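Local coordinates for catalase (Bacillus pumilus, PDB 4QOQ), which breaks down hydrogen peroxide to water and oxygen at a haem iron, and is captured here with guaiacol bound, at residues A[132-137]-A[178-183]. Numbering follows the deposited sequence.
Sequences LPIFFI and LTWLFS. With HEM (protoporphyrin IX containing Fe), chain E; JZ3 (Guaiacol), chain G.
Pro133 lies over one face of the Trp180 indole. Pro133 CD is 3.7 Å from the centroid of the Trp180 six-membered ring and 12° off its normal, a CH-pi contact. Pro133 CG rests 3.6 Å from Trp180 CH2. Ile134 reaches the pyrrole part of the indole, its CD1 3.6 Å from Trp180 CD1. With chi1 at 50°, Ile134 CG1 is flanked by its own N and C, and the side chain runs toward the indole. Lys428 adds a cation-pi contact to the indole. Replacing Trp180 by an alanine is likely to leave Pro133 without its aromatic face, open a gap beside Ile134 and take away the cation-pi partner of Lys428.

The contact joins the loop after strand 123-130 to the end of helix 175-181 within the catalase fold. Guaiacol packs against Phe136, Leu181 and Phe182. Phe135 turns from the helix to the haem, with methyl CMC over one ring face; CD1 of Phe136 lies over the opposite face.

The remaining packing is aliphatic and ring-edge. Leu132 CD1 meets Leu181 CD1 at 4.1 Å, the two side chains crossing at about a right angle. Leu181 CD2 and Leu178 CD2 approach the edge of the Phe136 ring, Leu181 CD2 at 3.7 Å from Phe136 CE2. The guaiacol methoxy carbon CAA is 3.8 Å from Phe136 CZ, and its ring atom CAD is 3.6 Å from Phe182 CZ.

No hydrogen bond crosses between the segments. Trp180 O accepts from both Ser183 N and Ser183 OG, the hydroxyl at 2.7 Å and in the carbonyl plane.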
loop_
_atom_site.group_PDB
_atom_site.type_symbol
_atom_site.label_atom_id
_atom_site.label_comp_id
_atom_site.label_asym_id
_atom_site.label_seq_id
_atom_site.Cartn_x
_atom_site.Cartn_y
_atom_site.Cartn_z
ATOM N N LEU A 132 -26.891 20.833 4.435
ATOM C CA LEU A 132 -27.396 21.390 5.683
ATOM C C LEU A 132 -26.309 22.320 6.291
ATOM O O LEU A 132 -25.121 22.087 6.157
ATOM C CB LEU A 132 -27.699 20.292 6.701
ATOM C CG LEU A 132 -28.674 19.203 6.167
ATOM C CD1 LEU A 132 -28.954 18.156 7.209
ATOM C CD2 LEU A 132 -29.984 19.800 5.688
ATOM N N PRO A 133 -26.726 23.410 6.968
ATOM C CA PRO A 133 -25.759 24.456 7.279
ATOM C C PRO A 133 -25.074 24.356 8.656
ATOM O O PRO A 133 -24.247 25.232 9.002
ATOM C CB PRO A 133 -26.631 25.771 7.224
ATOM C CG PRO A 133 -27.932 25.269 7.714
ATOM C CD PRO A 133 -28.100 23.874 7.106
ATOM N N ILE A 134 -25.355 23.284 9.397
ATOM C CA ILE A 134 -24.755 23.083 10.705
ATOM C C ILE A 134 -24.254 21.643 10.782
ATOM O O ILE A 134 -24.420 20.880 9.856
ATOM C CB ILE A 134 -25.747 23.387 11.806
ATOM C CG1 ILE A 134 -27.075 22.648 11.551
ATOM C CG2 ILE A 134 -26.025 24.876 11.911
ATOM C CD1 ILE A 134 -27.949 22.588 12.759
ATOM N N PHE A 135 -23.717 21.276 11.930
ATOM C CA PHE A 135 -23.311 19.905 12.155
ATOM C C PHE A 135 -23.745 19.364 13.516
ATOM O O PHE A 135 -24.200 20.142 14.370
ATOM C CB PHE A 135 -21.744 19.793 11.978
ATOM C CG PHE A 135 -21.287 18.469 11.394
ATOM C CD1 PHE A 135 -21.676 18.107 10.135
ATOM C CD2 PHE A 135 -20.470 17.638 12.106
ATOM C CE1 PHE A 135 -21.278 16.877 9.577
ATOM C CE2 PHE A 135 -20.038 16.433 11.567
ATOM C CZ PHE A 135 -20.441 16.071 10.311
ATOM N N PHE A 136 -23.586 18.055 13.675
ATOM C CA PHE A 136 -24.010 17.306 14.846
ATOM C C PHE A 136 -23.129 17.625 16.077
ATOM O O PHE A 136 -23.550 17.488 17.197
ATOM C CB PHE A 136 -23.826 15.793 14.642
ATOM C CG PHE A 136 -24.524 15.211 13.445
ATOM C CD1 PHE A 136 -23.893 15.154 12.196
ATOM C CD2 PHE A 136 -25.795 14.709 13.562
ATOM C CE1 PHE A 136 -24.523 14.601 11.096
ATOM C CE2 PHE A 136 -26.442 14.132 12.457
ATOM C CZ PHE A 136 -25.805 14.088 11.227
ATOM N N ILE A 137 -21.833 17.899 15.837
ATOM C CA ILE A 137 -20.798 17.967 16.878
ATOM C C ILE A 137 -19.947 19.241 16.600
ATOM O O ILE A 137 -20.103 19.851 15.526
ATOM C CB ILE A 137 -19.906 16.720 16.914
ATOM C CG1 ILE A 137 -19.272 16.462 15.546
ATOM C CG2 ILE A 137 -20.679 15.505 17.408
ATOM C CD1 ILE A 137 -18.173 15.432 15.583
ATOM N N LEU A 178 -30.201 17.585 14.218
ATOM C CA LEU A 178 -31.205 16.532 14.062
ATOM C C LEU A 178 -32.560 17.165 13.704
ATOM O O LEU A 178 -33.337 16.592 12.950
ATOM C CB LEU A 178 -31.272 15.661 15.309
ATOM C CG LEU A 178 -29.984 14.898 15.664
ATOM C CD1 LEU A 178 -30.091 14.373 17.078
ATOM C CD2 LEU A 178 -29.777 13.763 14.678
ATOM N N THR A 179 -32.806 18.396 14.164
ATOM C CA THR A 179 -34.064 19.149 13.837
ATOM C C THR A 179 -34.122 19.537 12.349
ATOM O O THR A 179 -35.196 19.604 11.772
ATOM C CB THR A 179 -34.180 20.360 14.754
ATOM O OG1 THR A 179 -34.154 19.848 16.089
ATOM C CG2 THR A 179 -35.434 21.147 14.512
ATOM N N TRP A 180 -32.955 19.656 11.705
ATOM C CA TRP A 180 -32.893 19.759 10.244
ATOM C C TRP A 180 -32.883 18.439 9.506
ATOM O O TRP A 180 -33.624 18.260 8.544
ATOM C CB TRP A 180 -31.610 20.504 9.813
ATOM C CG TRP A 180 -31.519 21.947 10.053
ATOM C CD1 TRP A 180 -31.239 22.534 11.217
ATOM C CD2 TRP A 180 -31.548 22.986 9.058
ATOM N NE1 TRP A 180 -31.094 23.850 11.042
ATOM C CE2 TRP A 180 -31.319 24.177 9.726
ATOM C CE3 TRP A 180 -31.735 23.009 7.672
ATOM C CZ2 TRP A 180 -31.299 25.413 9.086
ATOM C CZ3 TRP A 180 -31.718 24.207 7.038
ATOM C CH2 TRP A 180 -31.508 25.411 7.737
ATOM N N LEU A 181 -32.086 17.485 9.969
ATOM C CA LEU A 181 -31.921 16.207 9.289
ATOM C C LEU A 181 -33.180 15.330 9.300
ATOM O O LEU A 181 -33.414 14.573 8.342
ATOM C CB LEU A 181 -30.807 15.397 9.957
ATOM C CG LEU A 181 -30.418 14.050 9.332
ATOM C CD1 LEU A 181 -29.880 14.270 7.942
ATOM C CD2 LEU A 181 -29.339 13.410 10.230
ATOM N N PHE A 182 -34.007 15.452 10.330
ATOM C CA PHE A 182 -35.260 14.760 10.318
ATOM C C PHE A 182 -36.458 15.541 9.786
ATOM O O PHE A 182 -37.591 14.968 9.748
ATOM C CB PHE A 182 -35.523 14.120 11.709
ATOM C CG PHE A 182 -34.702 12.897 11.926
ATOM C CD1 PHE A 182 -35.141 11.675 11.510
ATOM C CD2 PHE A 182 -33.430 13.006 12.459
ATOM C CE1 PHE A 182 -34.384 10.550 11.684
ATOM C CE2 PHE A 182 -32.652 11.894 12.616
ATOM C CZ PHE A 182 -33.097 10.659 12.207
ATOM N N SER A 183 -36.223 16.737 9.273
ATOM C CA SER A 183 -37.178 17.337 8.292
ATOM C C SER A 183 -37.088 16.562 7.035
ATOM O O SER A 183 -36.228 15.641 6.895
ATOM C CB SER A 183 -36.905 18.810 8.034
ATOM O OG SER A 183 -35.832 19.017 7.137
HETATM C CHA HEM E . -15.435 13.428 3.240
HETATM C CHB HEM E . -13.489 13.752 7.687
HETATM C CHC HEM E . -17.032 16.960 8.920
HETATM C CHD HEM E . -18.255 17.274 4.241
HETATM C C1A HEM E . -14.642 13.212 4.357
HETATM C C2A HEM E . -13.499 12.351 4.393
HETATM C C3A HEM E . -12.954 12.467 5.645
HETATM C C4A HEM E . -13.738 13.393 6.363
HETATM C CMA HEM E . -11.719 11.816 6.262
HETATM C CAA HEM E . -13.020 11.531 3.218
HETATM C CBA HEM E . -12.267 12.452 2.228
HETATM C CGA HEM E . -11.531 11.773 1.082
HETATM O O1A HEM E . -11.132 12.441 0.084
HETATM O O2A HEM E . -11.227 10.572 1.163
HETATM C C1B HEM E . -14.317 14.660 8.387
HETATM C C2B HEM E . -14.084 15.039 9.770
HETATM C C3B HEM E . -15.061 15.900 10.132
HETATM C C4B HEM E . -15.916 16.100 8.931
HETATM C CMB HEM E . -12.989 14.554 10.685
HETATM C CAB HEM E . -15.220 16.592 11.436
HETATM C CBB HEM E . -14.136 16.849 12.210
HETATM C C1C HEM E . -17.645 17.350 7.742
HETATM C C2C HEM E . -18.317 18.560 7.569
HETATM C C3C HEM E . -18.647 18.658 6.240
HETATM C C4C HEM E . -18.171 17.510 5.590
HETATM C CMC HEM E . -18.625 19.596 8.646
HETATM C CAC HEM E . -19.286 19.793 5.587
HETATM C CBC HEM E . -19.190 20.951 6.192
HETATM C C1D HEM E . -17.587 16.235 3.631
HETATM C C2D HEM E . -17.737 16.006 2.198
HETATM C C3D HEM E . -16.965 14.931 1.922
HETATM C C4D HEM E . -16.343 14.500 3.198
HETATM C CMD HEM E . -18.616 16.829 1.247
HETATM C CAD HEM E . -16.837 14.315 0.538
HETATM C CBD HEM E . -15.843 15.100 -0.372
HETATM C CGD HEM E . -15.681 14.395 -1.717
HETATM O O1D HEM E . -16.564 14.622 -2.591
HETATM O O2D HEM E . -14.710 13.601 -1.929
HETATM N NA HEM E . -14.773 13.856 5.591
HETATM N NB HEM E . -15.394 15.364 7.943
HETATM N NC HEM E . -17.508 16.798 6.539
HETATM N ND HEM E . -16.739 15.331 4.196
HETATM FE FE HEM E . -16.135 15.327 5.986
HETATM C CAA JZ3 G . -25.849 10.867 9.242
HETATM O OAG JZ3 G . -27.136 10.567 8.700
HETATM C CAI JZ3 G . -28.128 9.724 9.176
HETATM C CAF JZ3 G . -29.048 10.186 10.120
HETATM C CAD JZ3 G . -30.078 9.402 10.612
HETATM C CAC JZ3 G . -30.233 8.103 10.151
HETATM C CAE JZ3 G . -29.359 7.578 9.201
HETATM C CAH JZ3 G . -28.287 8.328 8.678
HETATM O OAB JZ3 G . -27.434 7.772 7.739
#